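Local coordinates for protein probable mRNA-capping enzyme (Acanthamoeba polyphaga mimivirus, PDB 3BGY) that removes the terminal phosphate from 5'-triphosphate RNA, the first step of mRNA capping, through this N-terminal metal-dependent tunnel triphosphatase domain of a larger capping enzyme, at residues 29-34 with 216-221; 36-41 with 142-147; 108-113 with 168-173; 82-87 with 112-117. All coordinates share one frame; numbering follows the deposited sequence. Where two conformers were deposited one is given.

Overall arrangement
The four contacts illustrate how a closed antiparallel barrel is built and then packed from outside. Interaction 2 joins two of its strands, is partly buried and is the one dominated by backbone hydrogen bonds. Interaction 1, about 11 Å away between centres, is a surface contact in which the end of helix 17-32 meets a loop; the two touch mainly through Tyr30, which packs against Leu36 and Phe38. Interactions 3 and 4 lie on the opposite side of the chain's centre from interaction 2. Both are buried and use helix 106-115, set against strands 169-183 and 83-88 respectively. Their centres are about 8 Å apart, and both combine aliphatic side chains with a water bridging polar groups.

Interaction 1: residues 29-34 with 216-221; sequences DYSNGD and INKIDI
Tyr30 and Ser31, in the last turn of helix 17-32, meet the loop Ile216-Lys218 that leaves a barrel strand of the tunnel triphosphatase fold and leads to helix 221-235. The contact is small and lies at the surface. Tyr30 makes the longer reach: its CG is anti to the backbone N (chi1 162°), and the ring extends from the helix until its far end meets the loop backbone rather than a side chain. Its OH lies 3.1 Å from Ile216 C, while CE2 comes within 3.6 Å of Lys218 N and 3.7 Å of Asn217 C. The carbonyl O of Asn217 lies at the ring's edge, in its plane.

Ser31 works at shorter range and through carbon. Its CB rests 3.7 Å from Lys218 CB, whereas its OG is turned back to hydrogen-bond Arg28 O within the helix. The lysine contributes its aliphatic part: a bend at chi3 (57°) sets CE off the line of the chain, with the end of the side chain leading away from the helix. Asn217 also turns from the helix, its ND2 hydrogen-bonded to Asn185 OD1. Beyond CB, the lysine still brushes the serine, with Lys218 CD 3.8 Å from Ser31 OG.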
loop_
_atom_site.group_PDB
_atom_site.type_symbol
_atom_site.label_atom_id
_atom_site.label_comp_id
_atom_site.label_asym_id
_atom_site.label_seq_id
_atom_site.Cartn_x
_atom_site.Cartn_y
_atom_site.Cartn_z
ATOM N N ASP A 29 -18.820 -1.954 -5.719
ATOM C CA ASP A 29 -18.592 -0.666 -5.045
ATOM C C ASP A 29 -17.282 -0.042 -5.487
ATOM O O ASP A 29 -17.218 1.176 -5.719
ATOM C CB ASP A 29 -18.610 -0.826 -3.533
ATOM C CG ASP A 29 -19.999 -1.089 -2.988
ATOM O OD1 ASP A 29 -21.001 -0.941 -3.722
ATOM O OD2 ASP A 29 -20.090 -1.466 -1.814
ATOM N N TYR A 30 -16.267 -0.896 -5.666
ATOM C CA TYR A 30 -14.945 -0.474 -6.156
ATOM C C TYR A 30 -15.070 0.132 -7.570
ATOM O O TYR A 30 -14.519 1.204 -7.839
ATOM C CB TYR A 30 -13.970 -1.676 -6.162
ATOM C CG TYR A 30 -12.716 -1.532 -7.019
ATOM C CD1 TYR A 30 -11.731 -0.544 -6.720
ATOM C CD2 TYR A 30 -12.516 -2.340 -8.149
ATOM C CE1 TYR A 30 -10.610 -0.386 -7.512
ATOM C CE2 TYR A 30 -11.384 -2.171 -8.968
ATOM C CZ TYR A 30 -10.436 -1.190 -8.639
ATOM O OH TYR A 30 -9.358 -0.976 -9.453
ATOM N N SER A 31 -15.786 -0.555 -8.455
ATOM C CA SER A 31 -15.942 -0.067 -9.828
ATOM C C SER A 31 -16.735 1.218 -9.952
ATOM O O SER A 31 -16.454 2.030 -10.837
ATOM C CB SER A 31 -16.562 -1.128 -10.735
ATOM O OG SER A 31 -17.890 -1.459 -10.372
ATOM N N ASN A 32 -17.666 1.422 -9.025
ATOM C CA ASN A 32 -18.533 2.616 -9.032
ATOM C C ASN A 32 -17.981 3.785 -8.247
ATOM O O ASN A 32 -18.475 4.912 -8.364
ATOM C CB ASN A 32 -19.931 2.274 -8.494
ATOM C CG ASN A 32 -20.723 1.378 -9.444
ATOM O OD1 ASN A 32 -20.490 1.376 -10.654
ATOM N ND2 ASN A 32 -21.664 0.611 -8.889
ATOM N N GLY A 33 -16.948 3.509 -7.455
ATOM C CA GLY A 33 -16.343 4.534 -6.634
ATOM C C GLY A 33 -15.370 5.405 -7.393
ATOM O O GLY A 33 -15.017 5.131 -8.551
ATOM N N ASP A 34 -15.000 6.508 -6.762
ATOM C CA ASP A 34 -14.049 7.422 -7.361
ATOM C C ASP A 34 -12.630 7.049 -6.956
ATOM O O ASP A 34 -11.768 6.772 -7.803
ATOM C CB ASP A 34 -14.342 8.850 -6.896
ATOM C CG ASP A 34 -15.735 9.320 -7.281
ATOM O OD1 ASP A 34 -16.212 8.930 -8.365
ATOM O OD2 ASP A 34 -16.343 10.080 -6.492
ATOM N N ILE A 216 -6.595 -2.814 -10.817
ATOM C CA ILE A 216 -6.418 -1.582 -11.604
ATOM C C ILE A 216 -7.831 -1.268 -12.152
ATOM O O ILE A 216 -8.234 -0.100 -12.249
ATOM C CB ILE A 216 -5.394 -1.792 -12.763
ATOM C CG1 ILE A 216 -4.000 -2.060 -12.202
ATOM C CG2 ILE A 216 -5.358 -0.564 -13.730
ATOM C CD1 ILE A 216 -2.997 -2.571 -13.240
ATOM N N ASN A 217 -8.571 -2.319 -12.520
ATOM C CA ASN A 217 -9.964 -2.194 -13.005
ATOM C C ASN A 217 -10.713 -3.364 -12.392
ATOM O O ASN A 217 -10.082 -4.331 -11.944
ATOM C CB ASN A 217 -10.071 -2.331 -14.522
ATOM C CG ASN A 217 -9.327 -1.265 -15.270
ATOM O OD1 ASN A 217 -9.601 -0.074 -15.108
ATOM N ND2 ASN A 217 -8.357 -1.677 -16.072
ATOM N N LYS A 218 -12.041 -3.260 -12.332
ATOM C CA LYS A 218 -12.909 -4.337 -11.806
ATOM C C LYS A 218 -12.740 -5.575 -12.677
ATOM O O LYS A 218 -12.423 -5.464 -13.870
ATOM C CB LYS A 218 -14.388 -3.895 -11.881
ATOM C CG LYS A 218 -15.446 -4.915 -11.368
ATOM C CD LYS A 218 -16.856 -4.710 -11.992
ATOM C CE LYS A 218 -16.849 -4.785 -13.533
ATOM N NZ LYS A 218 -18.179 -5.176 -14.134
ATOM N N ILE A 219 -12.826 -6.743 -12.045
ATOM C CA ILE A 219 -12.766 -8.027 -12.742
ATOM C C ILE A 219 -13.859 -8.890 -12.116
ATOM O O ILE A 219 -14.346 -8.580 -11.037
ATOM C CB ILE A 219 -11.399 -8.774 -12.631
ATOM C CG1 ILE A 219 -10.994 -9.054 -11.173
ATOM C CG2 ILE A 219 -10.308 -7.971 -13.326
ATOM C CD1 ILE A 219 -9.720 -9.846 -11.023
ATOM N N ASP A 220 -14.213 -9.966 -12.806
ATOM C CA ASP A 220 -15.218 -10.904 -12.302
ATOM C C ASP A 220 -14.575 -11.614 -11.114
ATOM O O ASP A 220 -13.398 -11.927 -11.138
ATOM C CB ASP A 220 -15.527 -11.925 -13.393
ATOM C CG ASP A 220 -16.724 -12.827 -13.047
ATOM O OD1 ASP A 220 -16.527 -13.884 -12.428
ATOM O OD2 ASP A 220 -17.848 -12.455 -13.399
ATOM N N ILE A 221 -15.377 -11.959 -10.103
ATOM C CA ILE A 221 -14.825 -12.664 -8.945
ATOM C C ILE A 221 -14.192 -14.022 -9.280
ATOM O O ILE A 221 -13.277 -14.485 -8.590
ATOM C CB ILE A 221 -15.884 -12.821 -7.864
ATOM C CG1 ILE A 221 -15.235 -13.260 -6.542
ATOM C CG2 ILE A 221 -16.965 -13.764 -8.324
ATOM C CD1 ILE A 221 -16.188 -13.342 -5.396
#

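Interaction 2: residues 36-41 with 142-147; sequences LEFEVS and ITIKST
This is an antiparallel strand pair, Glu37-Ser41 against Thr143-Thr147, in the eight-stranded barrel of a tunnel triphosphatase. The short segments run at 167° to each other. Hydrogen-bonded pairs Glu37-Thr147, Glu39-Lys145 and Ser41-Thr143 enclose the non-hydrogen-bonded pairs Phe38-Ser146 and Val40-Ile144. At the middle pair the bonds are the most linear: Glu39 N donates to Lys145 O at 2.9 Å, and Lys145 N to Glu39 O at 2.8 Å, both nearly along the C=O axis. Glu39 O also accepts from a water, which is hydrogen-bonded in turn to Thr143 OG1.

The two faces differ sharply. Phe38, Val40, Ile144 and Ser146 turn to the side covered by helices 17-32 and 221-235, where Leu224 packs on Phe38 and Leu228 on Val40. Phe38 CG is anti to the backbone N (chi1 -175°), and the ring's tip, CZ, presses on Ile144 CG2 at 3.4 Å, the two side chains crossing obliquely. Val40 and Ile144 instead lie side by side and point the same way, CG2 of the valine 3.8 Å from CD1 of the isoleucine.

Glu37, Glu39 and Lys145 turn to the other face, consistent with the polar tunnel lining of this fold. There Glu39 OE1 lies close to OE2 of Glu214, while Glu39 OE2 stays 5.0 Å from Lys145 NZ.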
loop_
_atom_site.group_PDB
_atom_site.type_symbol
_atom_site.label_atom_id
_atom_site.label_comp_id
_atom_site.label_asym_id
_atom_site.label_seq_id
_atom_site.Cartn_x
_atom_site.Cartn_y
_atom_site.Cartn_z
ATOM N N LEU A 36 -11.862 4.481 -4.483
ATOM C CA LEU A 36 -11.794 3.225 -3.742
ATOM C C LEU A 36 -10.753 2.328 -4.415
ATOM O O LEU A 36 -10.565 2.378 -5.640
ATOM C CB LEU A 36 -13.163 2.538 -3.699
ATOM C CG LEU A 36 -14.275 3.217 -2.893
ATOM C CD1 LEU A 36 -15.606 2.512 -3.146
ATOM C CD2 LEU A 36 -13.959 3.186 -1.411
ATOM N N GLU A 37 -9.994 1.607 -3.595
ATOM C CA GLU A 37 -8.960 0.676 -4.071
ATOM C C GLU A 37 -9.377 -0.678 -3.572
ATOM O O GLU A 37 -10.056 -0.753 -2.563
ATOM C CB GLU A 37 -7.596 1.043 -3.513
ATOM C CG GLU A 37 -7.059 2.409 -4.018
ATOM C CD GLU A 37 -7.060 2.593 -5.548
ATOM O OE1 GLU A 37 -6.889 1.612 -6.311
ATOM O OE2 GLU A 37 -7.235 3.750 -5.992
ATOM N N PHE A 38 -9.015 -1.732 -4.293
ATOM C CA PHE A 38 -9.399 -3.089 -3.908
ATOM C C PHE A 38 -8.089 -3.873 -3.862
ATOM O O PHE A 38 -7.388 -4.014 -4.870
ATOM C CB PHE A 38 -10.375 -3.648 -4.944
ATOM C CG PHE A 38 -10.939 -4.999 -4.595
ATOM C CD1 PHE A 38 -10.189 -6.165 -4.817
ATOM C CD2 PHE A 38 -12.232 -5.114 -4.091
ATOM C CE1 PHE A 38 -10.707 -7.439 -4.558
ATOM C CE2 PHE A 38 -12.783 -6.406 -3.820
ATOM C CZ PHE A 38 -12.011 -7.560 -4.059
ATOM N N GLU A 39 -7.871 -4.537 -2.728
ATOM C CA GLU A 39 -6.621 -5.232 -2.487
ATOM C C GLU A 39 -6.817 -6.562 -1.777
ATOM O O GLU A 39 -7.663 -6.646 -0.881
ATOM C CB GLU A 39 -5.796 -4.280 -1.578
ATOM C CG GLU A 39 -4.582 -4.802 -0.846
ATOM C CD GLU A 39 -3.933 -3.739 0.044
ATOM O OE1 GLU A 39 -3.450 -2.720 -0.491
ATOM O OE2 GLU A 39 -3.894 -3.935 1.276
ATOM N N VAL A 40 -6.078 -7.580 -2.209
ATOM C CA VAL A 40 -6.100 -8.864 -1.490
ATOM C C VAL A 40 -4.712 -8.945 -0.859
ATOM O O VAL A 40 -3.716 -8.976 -1.563
ATOM C CB VAL A 40 -6.358 -10.068 -2.385
ATOM C CG1 VAL A 40 -6.450 -11.343 -1.513
ATOM C CG2 VAL A 40 -7.671 -9.893 -3.132
ATOM N N SER A 41 -4.668 -8.986 0.472
ATOM C CA SER A 41 -3.406 -9.023 1.212
ATOM C C SER A 41 -3.110 -10.454 1.663
ATOM O O SER A 41 -3.952 -11.090 2.301
ATOM C CB SER A 41 -3.484 -8.067 2.423
ATOM O OG SER A 41 -2.346 -8.196 3.269
ATOM N N ILE A 142 -5.569 -14.891 3.772
ATOM C CA ILE A 142 -5.728 -13.623 3.045
ATOM C C ILE A 142 -6.837 -12.786 3.584
ATOM O O ILE A 142 -7.738 -13.293 4.278
ATOM C CB ILE A 142 -6.097 -13.805 1.527
ATOM C CG1 ILE A 142 -7.220 -14.826 1.323
ATOM C CG2 ILE A 142 -4.897 -14.124 0.735
ATOM C CD1 ILE A 142 -7.810 -14.848 -0.069
ATOM N N THR A 143 -6.732 -11.482 3.338
ATOM C CA THR A 143 -7.794 -10.561 3.688
ATOM C C THR A 143 -8.149 -9.816 2.416
ATOM O O THR A 143 -7.305 -9.671 1.542
ATOM C CB THR A 143 -7.471 -9.569 4.821
ATOM O OG1 THR A 143 -6.347 -8.749 4.485
ATOM C CG2 THR A 143 -7.202 -10.300 6.121
ATOM N N ILE A 144 -9.417 -9.444 2.264
ATOM C CA ILE A 144 -9.839 -8.696 1.075
ATOM C C ILE A 144 -10.203 -7.327 1.657
ATOM O O ILE A 144 -10.983 -7.237 2.604
ATOM C CB ILE A 144 -11.119 -9.292 0.419
ATOM C CG1 ILE A 144 -11.085 -10.824 0.302
ATOM C CG2 ILE A 144 -11.376 -8.635 -0.913
ATOM C CD1 ILE A 144 -10.163 -11.405 -0.711
ATOM N N LYS A 145 -9.695 -6.250 1.066
ATOM C CA LYS A 145 -9.945 -4.926 1.608
ATOM C C LYS A 145 -10.273 -3.926 0.536
ATOM O O LYS A 145 -9.692 -3.971 -0.550
ATOM C CB LYS A 145 -8.673 -4.435 2.340
ATOM C CG LYS A 145 -8.730 -3.088 3.099
ATOM C CD LYS A 145 -7.317 -2.641 3.502
ATOM C CE LYS A 145 -7.321 -1.426 4.432
ATOM N NZ LYS A 145 -5.941 -0.900 4.683
ATOM N N SER A 146 -11.253 -3.091 0.836
ATOM C CA SER A 146 -11.602 -2.008 -0.050
ATOM C C SER A 146 -11.365 -0.810 0.844
ATOM O O SER A 146 -11.642 -0.879 2.053
ATOM C CB SER A 146 -13.067 -2.067 -0.472
ATOM O OG SER A 146 -13.319 -1.159 -1.535
ATOM N N THR A 147 -10.656 0.186 0.318
ATOM C CA THR A 147 -10.453 1.411 1.073
ATOM C C THR A 147 -10.385 2.657 0.211
ATOM O O THR A 147 -9.967 2.596 -0.952
ATOM C CB THR A 147 -9.230 1.297 2.025
ATOM O OG1 THR A 147 -9.247 2.376 2.965
ATOM C CG2 THR A 147 -7.927 1.253 1.266
HETATM O O HOH W 1 -6.508 -6.701 2.144
#

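Interaction 3: residues 108-113 with 168-173; sequences DISRYI and ERIMYR
Glu168 OE1 is gripped twice: it accepts from the backbone N of Gly166 and, at 2.7 Å, from a water that links it to Ser110. This water lies 2.8 Å from Ser110 OG, in one of the serine's two conformers, and the same OG is hydrogen-bonded to Ser106 O one turn back in the helix. The carboxylate's second oxygen, OE2, is bonded by Thr165 N, so both carboxylate oxygens are held just before the strand.

Beside this polar bridge the contact turns apolar. Ile170 CD1 ends between two helix residues, 3.8 Å from Ser110 OG and 4.0 Å from Ile109 CG2. Ile109 also receives the tip of Tyr172: Tyr172 OH lies 3.5 Å from Ile109 CD1, the hydroxyl meeting a methyl group.

The contact belongs to the packing of helix 106-115 across strands of the tunnel triphosphatase barrel. Helix 108-113 crosses strand 169-173 at 72°, their axes 10.0 Å apart at the closest. Ile109 also packs on Phe97 and Phe101 of helix 91-101, and Ser110 touches Leu76 of barrel strand 66-77, where Tyr172 meets Ile74.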
loop_
_atom_site.group_PDB
_atom_site.type_symbol
_atom_site.label_atom_id
_atom_site.label_comp_id
_atom_site.label_asym_id
_atom_site.label_seq_id
_atom_site.Cartn_x
_atom_site.Cartn_y
_atom_site.Cartn_z
ATOM N N ASP A 108 7.001 20.004 14.059
ATOM C CA ASP A 108 7.831 20.544 12.959
ATOM C C ASP A 108 7.748 19.601 11.767
ATOM O O ASP A 108 7.685 20.051 10.620
ATOM C CB ASP A 108 9.315 20.637 13.346
ATOM C CG ASP A 108 9.638 21.856 14.224
ATOM O OD1 ASP A 108 8.824 22.797 14.282
ATOM O OD2 ASP A 108 10.720 21.856 14.841
ATOM N N ILE A 109 7.765 18.293 12.052
ATOM C CA ILE A 109 7.668 17.278 11.010
ATOM C C ILE A 109 6.284 17.287 10.349
ATOM O O ILE A 109 6.198 17.296 9.106
ATOM C CB ILE A 109 8.023 15.850 11.548
ATOM C CG1 ILE A 109 9.463 15.831 12.043
ATOM C CG2 ILE A 109 7.775 14.766 10.427
ATOM C CD1 ILE A 109 9.907 14.583 12.797
ATOM N N SER A 110 5.220 17.339 11.149
ATOM C CA SER A 110 3.856 17.360 10.614
ATOM C C SER A 110 3.594 18.583 9.740
ATOM O O SER A 110 3.057 18.465 8.639
ATOM C CB SER A 110 2.821 17.327 11.729
ATOM O OG SER A 110 2.888 16.120 12.452
ATOM N N ARG A 111 4.118 19.727 10.178
ATOM C CA ARG A 111 3.911 20.988 9.449
ATOM C C ARG A 111 4.655 20.942 8.112
ATOM O O ARG A 111 4.109 21.366 7.099
ATOM C CB ARG A 111 4.347 22.173 10.312
ATOM C CG ARG A 111 3.263 22.583 11.290
ATOM C CD ARG A 111 3.720 23.767 12.138
ATOM N NE ARG A 111 4.767 23.373 13.073
ATOM C CZ ARG A 111 5.523 24.218 13.773
ATOM N NH1 ARG A 111 5.368 25.528 13.643
ATOM N NH2 ARG A 111 6.388 23.738 14.658
ATOM N N TYR A 112 5.830 20.314 8.114
ATOM C CA TYR A 112 6.639 20.140 6.904
ATOM C C TYR A 112 5.900 19.194 5.961
ATOM O O TYR A 112 5.747 19.486 4.774
ATOM C CB TYR A 112 8.046 19.594 7.220
ATOM C CG TYR A 112 8.880 19.209 5.982
ATOM C CD1 TYR A 112 9.549 20.194 5.214
ATOM C CD2 TYR A 112 8.970 17.856 5.553
ATOM C CE1 TYR A 112 10.294 19.840 4.044
ATOM C CE2 TYR A 112 9.707 17.496 4.378
ATOM C CZ TYR A 112 10.359 18.492 3.641
ATOM O OH TYR A 112 11.067 18.138 2.513
ATOM N N ILE A 113 5.389 18.087 6.508
ATOM C CA ILE A 113 4.669 17.106 5.688
ATOM C C ILE A 113 3.431 17.685 4.974
ATOM O O ILE A 113 3.279 17.497 3.755
ATOM C CB ILE A 113 4.354 15.800 6.514
ATOM C CG1 ILE A 113 5.656 15.101 6.897
ATOM C CG2 ILE A 113 3.446 14.822 5.736
ATOM C CD1 ILE A 113 6.530 14.598 5.721
ATOM N N GLU A 168 -0.980 14.727 16.583
ATOM C CA GLU A 168 -0.882 13.692 15.533
ATOM C C GLU A 168 0.184 12.661 15.880
ATOM O O GLU A 168 1.190 12.998 16.526
ATOM C CB GLU A 168 -0.466 14.316 14.188
ATOM C CG GLU A 168 -1.522 15.185 13.500
ATOM C CD GLU A 168 -1.731 16.546 14.154
ATOM O OE1 GLU A 168 -0.786 17.054 14.798
ATOM O OE2 GLU A 168 -2.847 17.096 14.018
ATOM N N ARG A 169 -0.061 11.413 15.469
ATOM C CA ARG A 169 0.916 10.343 15.627
ATOM C C ARG A 169 1.647 10.250 14.276
ATOM O O ARG A 169 1.075 10.624 13.240
ATOM C CB ARG A 169 0.232 8.996 15.940
ATOM C CG ARG A 169 -0.420 8.886 17.331
ATOM C CD ARG A 169 -1.291 7.611 17.396
ATOM N NE ARG A 169 -1.778 7.223 18.738
ATOM C CZ ARG A 169 -2.835 7.767 19.344
ATOM N NH1 ARG A 169 -3.523 8.740 18.756
ATOM N NH2 ARG A 169 -3.274 7.267 20.501
ATOM N N ILE A 170 2.921 9.870 14.275
ATOM C CA ILE A 170 3.636 9.733 13.004
ATOM C C ILE A 170 4.255 8.346 12.893
ATOM O O ILE A 170 4.769 7.801 13.875
ATOM C CB ILE A 170 4.749 10.783 12.808
ATOM C CG1 ILE A 170 4.205 12.189 13.067
ATOM C CG2 ILE A 170 5.264 10.748 11.354
ATOM C CD1 ILE A 170 5.293 13.223 13.189
ATOM N N MET A 171 4.177 7.775 11.696
ATOM C CA MET A 171 4.761 6.467 11.426
ATOM C C MET A 171 5.604 6.557 10.160
ATOM O O MET A 171 5.245 7.271 9.208
ATOM C CB MET A 171 3.673 5.401 11.282
ATOM C CG MET A 171 4.198 3.996 11.013
ATOM S SD MET A 171 2.857 2.848 10.848
ATOM C CE MET A 171 1.853 3.669 9.565
ATOM N N TYR A 172 6.743 5.867 10.190
ATOM C CA TYR A 172 7.687 5.837 9.070
ATOM C C TYR A 172 7.838 4.438 8.538
ATOM O O TYR A 172 7.926 3.491 9.310
ATOM C CB TYR A 172 9.066 6.311 9.512
ATOM C CG TYR A 172 9.025 7.676 10.143
ATOM C CD1 TYR A 172 9.060 8.833 9.345
ATOM C CD2 TYR A 172 8.868 7.827 11.543
ATOM C CE1 TYR A 172 8.940 10.106 9.917
ATOM C CE2 TYR A 172 8.740 9.130 12.138
ATOM C CZ TYR A 172 8.782 10.245 11.303
ATOM O OH TYR A 172 8.684 11.498 11.828
ATOM N N ARG A 173 7.751 4.299 7.218
ATOM C CA ARG A 173 7.946 2.995 6.599
ATOM C C ARG A 173 8.861 3.179 5.409
ATOM O O ARG A 173 8.525 3.918 4.499
ATOM C CB ARG A 173 6.624 2.364 6.147
ATOM C CG ARG A 173 5.768 1.887 7.307
ATOM C CD ARG A 173 4.512 1.188 6.860
ATOM N NE ARG A 173 3.792 0.684 8.028
ATOM C CZ ARG A 173 2.468 0.619 8.140
ATOM N NH1 ARG A 173 1.683 1.028 7.150
ATOM N NH2 ARG A 173 1.925 0.204 9.281
HETATM O O HOH W 2 1.943 17.140 14.884
#

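Interaction 4: residues 82-87 with 112-117; sequences NVYRVS and YIVSLD
A barrel strand meets segment 112-117, from the later part of helix 106-115 onward, with Tyr84 and Val86 of strand 83-88 facing Ile113, Val114 and Leu116. The tyrosine has CG anti to its backbone N (chi1 -173°), and its ring extends toward the helix. Val114 CG1 sits over one face, 4.0 Å from Tyr84 CE2, while Ile113 O approaches the edge, near the ring plane.

A water lies in that plane beyond the hydroxyl. Tyr84 OH donates to it, though the refined separation is short enough to be doubtful; the water donates to Ile113 O at 2.8 Å and to Leu116 O at 2.7 Å, joining two carbonyls of segment 112-117 next to the phenol. Lys161 NZ bonds both Leu116 O and Val114 O.

Val86 fills the apolar remainder: CG2 touches Ile113 CG2 at 3.5 Å, and CG1 meets Leu116 CD1 at 3.9 Å, valine and leucine crossing at about a right angle. Arg85, between Tyr84 and Val86 in sequence, points away from the helix, with long, weak ion pairs to Glu149 and Asp73. Such a division, apolar toward the covering helix and charged on the other face, fits the walls of a tunnel triphosphatase barrel.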
loop_
_atom_site.group_PDB
_atom_site.type_symbol
_atom_site.label_atom_id
_atom_site.label_comp_id
_atom_site.label_asym_id
_atom_site.label_seq_id
_atom_site.Cartn_x
_atom_site.Cartn_y
_atom_site.Cartn_z
ATOM N N ASN A 82 -7.846 8.570 10.680
ATOM C CA ASN A 82 -7.583 8.749 9.263
ATOM C C ASN A 82 -6.139 9.182 9.085
ATOM O O ASN A 82 -5.473 9.598 10.050
ATOM C CB ASN A 82 -8.603 9.685 8.626
ATOM C CG ASN A 82 -9.989 9.108 8.677
ATOM O OD1 ASN A 82 -10.168 7.897 8.471
ATOM N ND2 ASN A 82 -10.967 9.930 9.034
ATOM N N VAL A 83 -5.642 9.076 7.856
ATOM C CA VAL A 83 -4.222 9.264 7.635
ATOM C C VAL A 83 -3.899 10.167 6.466
ATOM O O VAL A 83 -4.525 10.068 5.442
ATOM C CB VAL A 83 -3.561 7.843 7.354
ATOM C CG1 VAL A 83 -2.081 7.951 6.972
ATOM C CG2 VAL A 83 -3.698 6.943 8.589
ATOM N N TYR A 84 -2.865 10.990 6.634
ATOM C CA TYR A 84 -2.365 11.866 5.554
ATOM C C TYR A 84 -0.968 11.297 5.332
ATOM O O TYR A 84 -0.115 11.354 6.230
ATOM C CB TYR A 84 -2.278 13.341 6.020
ATOM C CG TYR A 84 -1.919 14.308 4.887
ATOM C CD1 TYR A 84 -2.913 14.859 4.065
ATOM C CD2 TYR A 84 -0.585 14.689 4.677
ATOM C CE1 TYR A 84 -2.568 15.809 3.047
ATOM C CE2 TYR A 84 -0.229 15.623 3.674
ATOM C CZ TYR A 84 -1.227 16.169 2.878
ATOM O OH TYR A 84 -0.885 17.089 1.917
ATOM N N ARG A 85 -0.759 10.667 4.180
ATOM C CA ARG A 85 0.527 10.018 3.897
ATOM C C ARG A 85 1.299 10.582 2.713
ATOM O O ARG A 85 0.748 10.747 1.637
ATOM C CB ARG A 85 0.301 8.515 3.664
ATOM C CG ARG A 85 1.578 7.671 3.424
ATOM C CD ARG A 85 1.223 6.255 3.028
ATOM N NE ARG A 85 0.586 6.208 1.715
ATOM C CZ ARG A 85 0.103 5.098 1.151
ATOM N NH1 ARG A 85 0.182 3.930 1.779
ATOM N NH2 ARG A 85 -0.463 5.154 -0.043
ATOM N N VAL A 86 2.577 10.868 2.939
ATOM C CA VAL A 86 3.454 11.346 1.887
ATOM C C VAL A 86 4.482 10.248 1.569
ATOM O O VAL A 86 5.104 9.693 2.487
ATOM C CB VAL A 86 4.182 12.639 2.311
ATOM C CG1 VAL A 86 5.294 12.979 1.344
ATOM C CG2 VAL A 86 3.189 13.780 2.384
ATOM N N SER A 87 4.654 9.924 0.287
ATOM C CA SER A 87 5.661 8.947 -0.123
ATOM C C SER A 87 6.763 9.705 -0.868
ATOM O O SER A 87 6.473 10.359 -1.864
ATOM C CB SER A 87 5.057 7.899 -1.063
ATOM O OG SER A 87 3.921 7.292 -0.463
ATOM N N TYR A 112 5.830 20.314 8.114
ATOM C CA TYR A 112 6.639 20.140 6.904
ATOM C C TYR A 112 5.900 19.194 5.961
ATOM O O TYR A 112 5.747 19.486 4.774
ATOM C CB TYR A 112 8.046 19.594 7.220
ATOM C CG TYR A 112 8.880 19.209 5.982
ATOM C CD1 TYR A 112 9.549 20.194 5.214
ATOM C CD2 TYR A 112 8.970 17.856 5.553
ATOM C CE1 TYR A 112 10.294 19.840 4.044
ATOM C CE2 TYR A 112 9.707 17.496 4.378
ATOM C CZ TYR A 112 10.359 18.492 3.641
ATOM O OH TYR A 112 11.067 18.138 2.513
ATOM N N ILE A 113 5.389 18.087 6.508
ATOM C CA ILE A 113 4.669 17.106 5.688
ATOM C C ILE A 113 3.431 17.685 4.974
ATOM O O ILE A 113 3.279 17.497 3.755
ATOM C CB ILE A 113 4.354 15.800 6.514
ATOM C CG1 ILE A 113 5.656 15.101 6.897
ATOM C CG2 ILE A 113 3.446 14.822 5.736
ATOM C CD1 ILE A 113 6.530 14.598 5.721
ATOM N N VAL A 114 2.588 18.424 5.694
ATOM C CA VAL A 114 1.409 19.024 5.067
ATOM C C VAL A 114 1.737 20.222 4.156
ATOM O O VAL A 114 0.879 20.659 3.390
ATOM C CB VAL A 114 0.274 19.409 6.074
ATOM C CG1 VAL A 114 -0.217 18.177 6.811
ATOM C CG2 VAL A 114 0.721 20.509 7.051
ATOM N N SER A 115 2.981 20.702 4.206
ATOM C CA SER A 115 3.407 21.841 3.377
ATOM C C SER A 115 3.867 21.399 1.992
ATOM O O SER A 115 3.911 22.209 1.069
ATOM C CB SER A 115 4.541 22.628 4.057
ATOM O OG SER A 115 5.826 22.048 3.819
ATOM N N LEU A 116 4.229 20.119 1.863
ATOM C CA LEU A 116 4.702 19.574 0.603
ATOM C C LEU A 116 3.672 19.563 -0.495
ATOM O O LEU A 116 2.498 19.272 -0.278
ATOM C CB LEU A 116 5.270 18.147 0.783
ATOM C CG LEU A 116 6.584 17.964 1.557
ATOM C CD1 LEU A 116 6.931 16.478 1.664
ATOM C CD2 LEU A 116 7.718 18.710 0.843
ATOM N N ASP A 117 4.136 19.950 -1.677
ATOM C CA ASP A 117 3.328 19.956 -2.880
ATOM C C ASP A 117 3.609 18.624 -3.585
ATOM O O ASP A 117 4.750 18.151 -3.577
ATOM C CB ASP A 117 3.740 21.112 -3.805
ATOM C CG ASP A 117 3.236 22.456 -3.329
ATOM O OD1 ASP A 117 2.107 22.526 -2.793
ATOM O OD2 ASP A 117 3.966 23.450 -3.521
HETATM O O HOH W 3 1.430 17.798 1.650
#